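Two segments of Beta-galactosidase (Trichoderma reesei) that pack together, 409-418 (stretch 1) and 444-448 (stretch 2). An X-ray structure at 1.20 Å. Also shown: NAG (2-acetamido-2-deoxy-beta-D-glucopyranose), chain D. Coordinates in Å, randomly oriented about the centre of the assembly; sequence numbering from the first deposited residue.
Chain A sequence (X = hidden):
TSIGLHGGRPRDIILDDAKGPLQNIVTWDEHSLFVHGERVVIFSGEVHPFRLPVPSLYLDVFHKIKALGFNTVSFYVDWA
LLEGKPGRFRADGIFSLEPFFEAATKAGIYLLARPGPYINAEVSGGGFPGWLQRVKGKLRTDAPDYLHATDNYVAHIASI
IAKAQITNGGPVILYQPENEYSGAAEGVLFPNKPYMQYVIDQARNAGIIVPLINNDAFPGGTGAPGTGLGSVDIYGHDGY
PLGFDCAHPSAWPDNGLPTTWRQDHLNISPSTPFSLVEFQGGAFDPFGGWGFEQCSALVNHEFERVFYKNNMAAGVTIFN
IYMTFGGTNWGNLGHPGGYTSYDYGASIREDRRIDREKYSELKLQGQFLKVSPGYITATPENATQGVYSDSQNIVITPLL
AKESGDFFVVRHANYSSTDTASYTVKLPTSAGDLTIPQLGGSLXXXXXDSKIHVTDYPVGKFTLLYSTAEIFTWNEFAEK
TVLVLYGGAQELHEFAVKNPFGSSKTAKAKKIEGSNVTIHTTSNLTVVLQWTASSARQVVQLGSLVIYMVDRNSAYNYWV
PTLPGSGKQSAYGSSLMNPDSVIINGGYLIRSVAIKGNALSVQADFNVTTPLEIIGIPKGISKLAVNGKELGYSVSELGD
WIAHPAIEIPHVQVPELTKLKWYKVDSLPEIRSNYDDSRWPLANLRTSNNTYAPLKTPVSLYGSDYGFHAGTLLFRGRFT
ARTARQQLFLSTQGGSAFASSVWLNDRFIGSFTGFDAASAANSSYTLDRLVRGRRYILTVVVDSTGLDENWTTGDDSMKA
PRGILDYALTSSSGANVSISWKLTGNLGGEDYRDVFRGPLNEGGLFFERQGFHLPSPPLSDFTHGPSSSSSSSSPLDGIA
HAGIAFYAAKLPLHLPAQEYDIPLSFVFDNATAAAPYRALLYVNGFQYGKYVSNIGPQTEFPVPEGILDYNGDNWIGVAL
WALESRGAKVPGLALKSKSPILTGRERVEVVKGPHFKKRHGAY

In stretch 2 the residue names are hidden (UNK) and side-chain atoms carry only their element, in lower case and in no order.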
ATOM      1  N   VAL A 409       3.912  11.871 -26.473  1.00  8.62           N
ATOM      2  CA  VAL A 409       2.805  11.368 -25.670  1.00  8.15           C
ATOM      3  C   VAL A 409       1.510  11.979 -26.196  1.00  8.20           C
ATOM      4  O   VAL A 409       1.340  13.221 -26.200  1.00  9.80           O
ATOM      5  CB  VAL A 409       3.022  11.706 -24.172  1.00  8.92           C
ATOM      6  CG1 VAL A 409       1.816  11.155 -23.376  1.00 10.28           C
ATOM      7  CG2 VAL A 409       4.357  11.157 -23.714  1.00 10.14           C
ATOM      8  N   VAL A 410       0.604  11.128 -26.631  1.00  9.25           N
ATOM      9  CA  VAL A 410      -0.648  11.551 -27.248  1.00  8.58           C
ATOM     10  C   VAL A 410      -1.809  11.285 -26.310  1.00  8.88           C
ATOM     11  O   VAL A 410      -1.904  10.194 -25.728  1.00  9.66           O
ATOM     12  CB  VAL A 410      -0.859  10.766 -28.569  1.00 10.34           C
ATOM     13  CG1 VAL A 410      -2.122  11.253 -29.270  1.00 14.47           C
ATOM     14  CG2 VAL A 410       0.374  10.827 -29.483  1.00 12.18           C
ATOM     15  N   ARG A 411      -2.693  12.279 -26.118  1.00  9.49           N
ATOM     16  CA  ARG A 411      -3.888  12.088 -25.308  1.00  9.68           C
ATOM     17  C   ARG A 411      -5.033  12.819 -25.994  1.00  9.45           C
ATOM     18  O   ARG A 411      -4.833  13.666 -26.881  1.00 10.65           O
ATOM     19  CB  ARG A 411      -3.689  12.611 -23.872  1.00 10.05           C
ATOM     20  CG  ARG A 411      -3.405  14.104 -23.809  1.00 11.12           C
ATOM     21  CD  ARG A 411      -3.566  14.571 -22.376  1.00 13.23           C
ATOM     22  NE  ARG A 411      -3.178  15.936 -22.089  1.00 13.08           N
ATOM     23  CZ  ARG A 411      -4.016  16.958 -22.280  1.00 13.38           C
ATOM     24  NH1 ARG A 411      -5.243  16.804 -22.776  1.00 13.88           N
ATOM     25  NH2 ARG A 411      -3.574  18.181 -21.944  1.00 17.51           N
ATOM     26  N   HIS A 412      -6.254  12.525 -25.555  1.00 10.34           N
ATOM     27  CA  HIS A 412      -7.366  13.372 -26.006  1.00 10.68           C
ATOM     28  C   HIS A 412      -7.196  14.789 -25.461  1.00 11.69           C
ATOM     29  O   HIS A 412      -6.768  15.010 -24.325  1.00 12.11           O
ATOM     30  CB  HIS A 412      -8.692  12.802 -25.491  1.00 10.86           C
ATOM     31  CG  HIS A 412      -9.055  11.491 -26.127  1.00 10.86           C
ATOM     32  ND1 HIS A 412      -9.639  11.400 -27.362  1.00 12.82           N
ATOM     33  CD2 HIS A 412      -8.913  10.210 -25.693  1.00 11.10           C
ATOM     34  CE1 HIS A 412      -9.857  10.132 -27.682  1.00 11.68           C
ATOM     35  NE2 HIS A 412      -9.417   9.393 -26.667  1.00 12.45           N
ATOM     36  N   ALA A 413      -7.590  15.782 -26.252  1.00 11.90           N
ATOM     37  CA  ALA A 413      -7.479  17.162 -25.808  1.00 14.05           C
ATOM     38  C   ALA A 413      -8.275  17.442 -24.540  1.00 14.59           C
ATOM     39  O   ALA A 413      -7.814  18.155 -23.653  1.00 15.89           O
ATOM     40  CB  ALA A 413      -7.993  18.116 -26.905  1.00 15.11           C
ATOM     41  N   ASN A 414      -9.499  16.907 -24.433  1.00 13.13           N
ATOM     42  CA  ASN A 414     -10.207  16.763 -23.180  1.00 12.32           C
ATOM     43  C   ASN A 414      -9.724  15.444 -22.582  1.00 10.61           C
ATOM     44  O   ASN A 414     -10.092  14.385 -23.049  1.00 11.46           O
ATOM     45  CB  ASN A 414     -11.723  16.754 -23.432  1.00 13.25           C
ATOM     46  CG  ASN A 414     -12.455  16.461 -22.131  1.00 14.80           C
ATOM     47  OD1 ASN A 414     -11.889  16.253 -21.059  1.00 14.75           O
ATOM     48  ND2 ASN A 414     -13.781  16.371 -22.235  1.00 25.64           N
ATOM     49  N   TYR A 415      -8.889  15.520 -21.554  1.00 12.78           N
ATOM     50  CA  TYR A 415      -8.186  14.355 -21.049  1.00 13.55           C
ATOM     51  C   TYR A 415      -9.184  13.317 -20.533  1.00 13.89           C
ATOM     52  O   TYR A 415      -8.775  12.154 -20.390  1.00 17.12           O
ATOM     53  CB  TYR A 415      -7.152  14.717 -19.956  1.00 14.01           C
ATOM     54  CG  TYR A 415      -7.770  14.776 -18.569  1.00 13.85           C
ATOM     55  CD1 TYR A 415      -8.477  15.895 -18.126  1.00 12.79           C
ATOM     56  CD2 TYR A 415      -7.631  13.704 -17.714  1.00 14.50           C
ATOM     57  CE1 TYR A 415      -9.049  15.982 -16.889  1.00 13.07           C
ATOM     58  CE2 TYR A 415      -8.206  13.731 -16.461  1.00 13.65           C
ATOM     59  CZ  TYR A 415      -8.891  14.857 -16.055  1.00 13.10           C
ATOM     60  OH  TYR A 415      -9.435  14.850 -14.806  1.00 15.06           O
ATOM     61  N   SER A 416     -10.370  13.720 -20.146  1.00 13.37           N
ATOM     62  CA  SER A 416     -11.434  12.874 -19.579  1.00 16.59           C
ATOM     63  C   SER A 416     -12.174  12.104 -20.656  1.00 12.67           C
ATOM     64  O   SER A 416     -12.974  11.205 -20.356  1.00 13.29           O
ATOM     65  CB  SER A 416     -12.377  13.818 -18.779  1.00 21.52           C
ATOM     66  OG  SER A 416     -13.593  13.110 -18.440  1.00 24.57           O
ATOM     67  N   SER A 417     -11.992  12.492 -21.916  1.00 11.33           N
ATOM     68  CA  SER A 417     -12.862  12.041 -22.983  1.00 12.06           C
ATOM     69  C   SER A 417     -12.904  10.512 -23.114  1.00 11.48           C
ATOM     70  O   SER A 417     -11.872   9.830 -23.114  1.00 11.45           O
ATOM     71  CB  SER A 417     -12.372  12.591 -24.322  1.00 15.29           C
ATOM     72  OG  SER A 417     -13.264  12.093 -25.351  1.00 17.57           O
ATOM     73  N   THR A 418     -14.139  10.011 -23.255  1.00 13.40           N
ATOM     74  CA  THR A 418     -14.311   8.592 -23.499  1.00 13.97           C
ATOM     75  C   THR A 418     -14.642   8.355 -24.963  1.00 13.22           C
ATOM     76  O   THR A 418     -14.992   7.226 -25.337  1.00 15.77           O
ATOM     77  CB  THR A 418     -15.474   8.042 -22.652  1.00 14.91           C
ATOM     78  OG1 THR A 418     -16.648   8.813 -22.917  1.00 19.90           O
ATOM     79  CG2 THR A 418     -15.112   8.188 -21.152  1.00 16.29           C
ATOM     80  N   UNK A 444      -6.009   5.410 -34.302  1.00 10.54           N
ATOM     81  CA  UNK A 444      -7.173   5.511 -33.433  1.00 11.83           C
ATOM     82  C   UNK A 444      -6.710   5.706 -32.004  1.00 10.64           C
ATOM     83  O   UNK A 444      -5.793   5.020 -31.534  1.00 12.03           O
ATOM     84  c   UNK A 444      -9.211   4.209 -32.563  1.00 21.54           C
ATOM     85  c   UNK A 444      -8.006   4.176 -33.495  1.00 14.53           C
ATOM     86  o   UNK A 444      -8.493   4.033 -34.844  1.00 18.50           O
ATOM     87  N   UNK A 445      -7.352   6.631 -31.309  1.00 11.28           N
ATOM     88  CA  UNK A 445      -7.162   6.800 -29.848  1.00 11.73           C
ATOM     89  C   UNK A 445      -8.546   6.564 -29.243  1.00 11.43           C
ATOM     90  O   UNK A 445      -9.450   7.417 -29.432  1.00 13.13           O
ATOM     91  c   UNK A 445      -6.175   8.259 -28.002  1.00 11.88           C
ATOM     92  c   UNK A 445      -6.553   8.166 -29.498  1.00 13.38           C
ATOM     93  c   UNK A 445      -4.941   7.441 -27.716  1.00 13.30           C
ATOM     94  c   UNK A 445      -5.975   9.719 -27.616  1.00 14.73           C
ATOM     95  N   UNK A 446      -8.777   5.454 -28.573  1.00 11.01           N
ATOM     96  CA  UNK A 446     -10.098   5.152 -27.993  1.00 11.32           C
ATOM     97  C   UNK A 446     -10.252   5.845 -26.653  1.00 10.57           C
ATOM     98  O   UNK A 446      -9.340   6.612 -26.219  1.00 11.83           O
ATOM     99  o   UNK A 446      -9.342   3.069 -26.961  1.00 13.33           O
ATOM    100  c   UNK A 446     -10.293   3.624 -27.883  1.00 13.03           C
ATOM    101  c   UNK A 446     -10.061   2.964 -29.245  1.00 14.58           C
ATOM    102  N   UNK A 447     -11.366   5.678 -25.975  1.00 10.90           N
ATOM    103  CA  UNK A 447     -11.658   6.459 -24.795  1.00 12.01           C
ATOM    104  C   UNK A 447     -10.665   6.248 -23.653  1.00 11.00           C
ATOM    105  O   UNK A 447     -10.249   5.115 -23.389  1.00 11.75           O
ATOM    106  N   UNK A 448     -10.316   7.351 -23.005  1.00 10.99           N
ATOM    107  CA  UNK A 448      -9.387   7.303 -21.832  1.00  9.86           C
ATOM    108  C   UNK A 448      -8.184   6.433 -22.099  1.00  8.74           C
ATOM    109  O   UNK A 448      -7.760   5.608 -21.282  1.00 10.43           O
ATOM    110  n   UNK A 448     -12.678   8.968 -18.667  1.00 10.94           N
ATOM    111  n   UNK A 448     -13.580   8.144 -16.717  1.00 12.25           N
ATOM    112  c   UNK A 448     -10.160   6.881 -20.580  1.00 10.98           C
ATOM    113  n   UNK A 448     -14.175  10.237 -17.507  1.00 12.14           N
ATOM    114  c   UNK A 448     -13.479   9.109 -17.622  1.00 11.25           C
ATOM    115  c   UNK A 448     -11.867   7.787 -18.947  1.00 11.37           C
ATOM    116  c   UNK A 448     -11.083   8.039 -20.215  1.00 10.72           C
TER
HETATM  117  C1  NAG D   1     -14.567  15.746 -21.186  1.00 31.05           C
HETATM  118  C2  NAG D   1     -15.771  16.673 -21.138  1.00 40.13           C
HETATM  119  C3  NAG D   1     -16.824  16.111 -20.197  1.00 43.08           C
HETATM  120  C4  NAG D   1     -17.096  14.603 -20.264  1.00 38.80           C
HETATM  121  C5  NAG D   1     -15.796  13.783 -20.405  1.00 30.08           C
HETATM  122  C6  NAG D   1     -16.010  12.325 -20.789  1.00 39.43           C
HETATM  123  C7  NAG D   1     -15.100  19.051 -21.432  1.00 51.39           C
HETATM  124  C8  NAG D   1     -14.415  20.185 -20.711  1.00 52.94           C
HETATM  125  N2  NAG D   1     -15.429  18.007 -20.677  1.00 47.26           N
HETATM  126  O3  NAG D   1     -17.974  16.924 -20.186  1.00 58.49           O
HETATM  127  O4  NAG D   1     -17.710  14.250 -19.049  1.00 47.04           O
HETATM  128  O5  NAG D   1     -15.032  14.432 -21.399  1.00 29.08           O
HETATM  129  O6  NAG D   1     -16.509  12.257 -22.135  1.00 44.14           O
HETATM  130  O7  NAG D   1     -15.634  19.325 -22.519  1.00 68.05           O

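Position 444 has three side-chain atoms: a carbon next to the backbone that carries one oxygen and one more carbon. This branched hydroxyl pattern is threonine. Thr444 lies in the strand and touches nothing on stretch 1; its side chain is out of reach of stretch 1.

Position 445 has four side-chain carbons and no heteroatom, and the chain forks at the second carbon. Its CA-to-CB bond points toward stretch 1. One of the terminal carbons lies over a face of the His412 ring. The fork at the second carbon makes this leucine. The methyl over the ring is Leu445 CD2. Leu445 CD2 lies 3.6 Å from the His412 ring centroid, 14° off the normal. Leu445 CD2 makes a CH-pi contact with His412 and lies 3.6 Å from Arg411 C and 4.5 Å from Val410 CG1.

Position 446 again has three side-chain atoms, a carbon carrying one oxygen and one carbon. Its CA-to-CB bond points away from stretch 1, and the contact is made by the backbone. His412 NE2 donates a hydrogen bond to the backbone O of position 446 at 2.8 Å, nearly straight at 168°. The oxygen sits at the edge of the ring, near its plane. The residue is threonine, Thr446.

Position 447 has no side-chain atoms. Its CA lies 3.5 Å from Thr418 O, in a CA-H...O contact, and 3.8 Å from Ser417 O. The residue is glycine. An ideal CB on Gly447 would fall 2.4 Å from Thr418 O, a clash, so the close backbone approach depends on the bare CA.

Position 448 has three carbons in a row, a nitrogen, then a carbon carrying two more nitrogens. The nitrogen end meets Ser416 O, and Thr418 CG2 lies over one face of it. The backbone also takes part: the N of position 448 donates to Ser417 O at 2.9 Å. The end group is a guanidinium, and the residue is arginine. Its chain is extended beyond chi1. Arg448 NE donates to Ser416 O at 2.8 Å, and Arg448 NH2 donates to the same Ser416 O at 3.2 Å. Thr418 CG2 is 3.6 Å from Arg448 NE.

The contact buries 417 Å² and has two linked parts. At one, the His412 ring is held by Leu445 over a face and by Thr446 O at its edge. At the other, Arg448 binds the carbonyls of Ser416 and Ser417. That loop includes a type I turn from Asn414 to Ser417, closed by Ser417 N to Asn414 O at 2.9 Å. Asn414 carries the NAG through a covalent bond, Asn414 ND2 to NAG C1 at 1.5 Å.

Stretch 2, residues 444-448: TLTGR
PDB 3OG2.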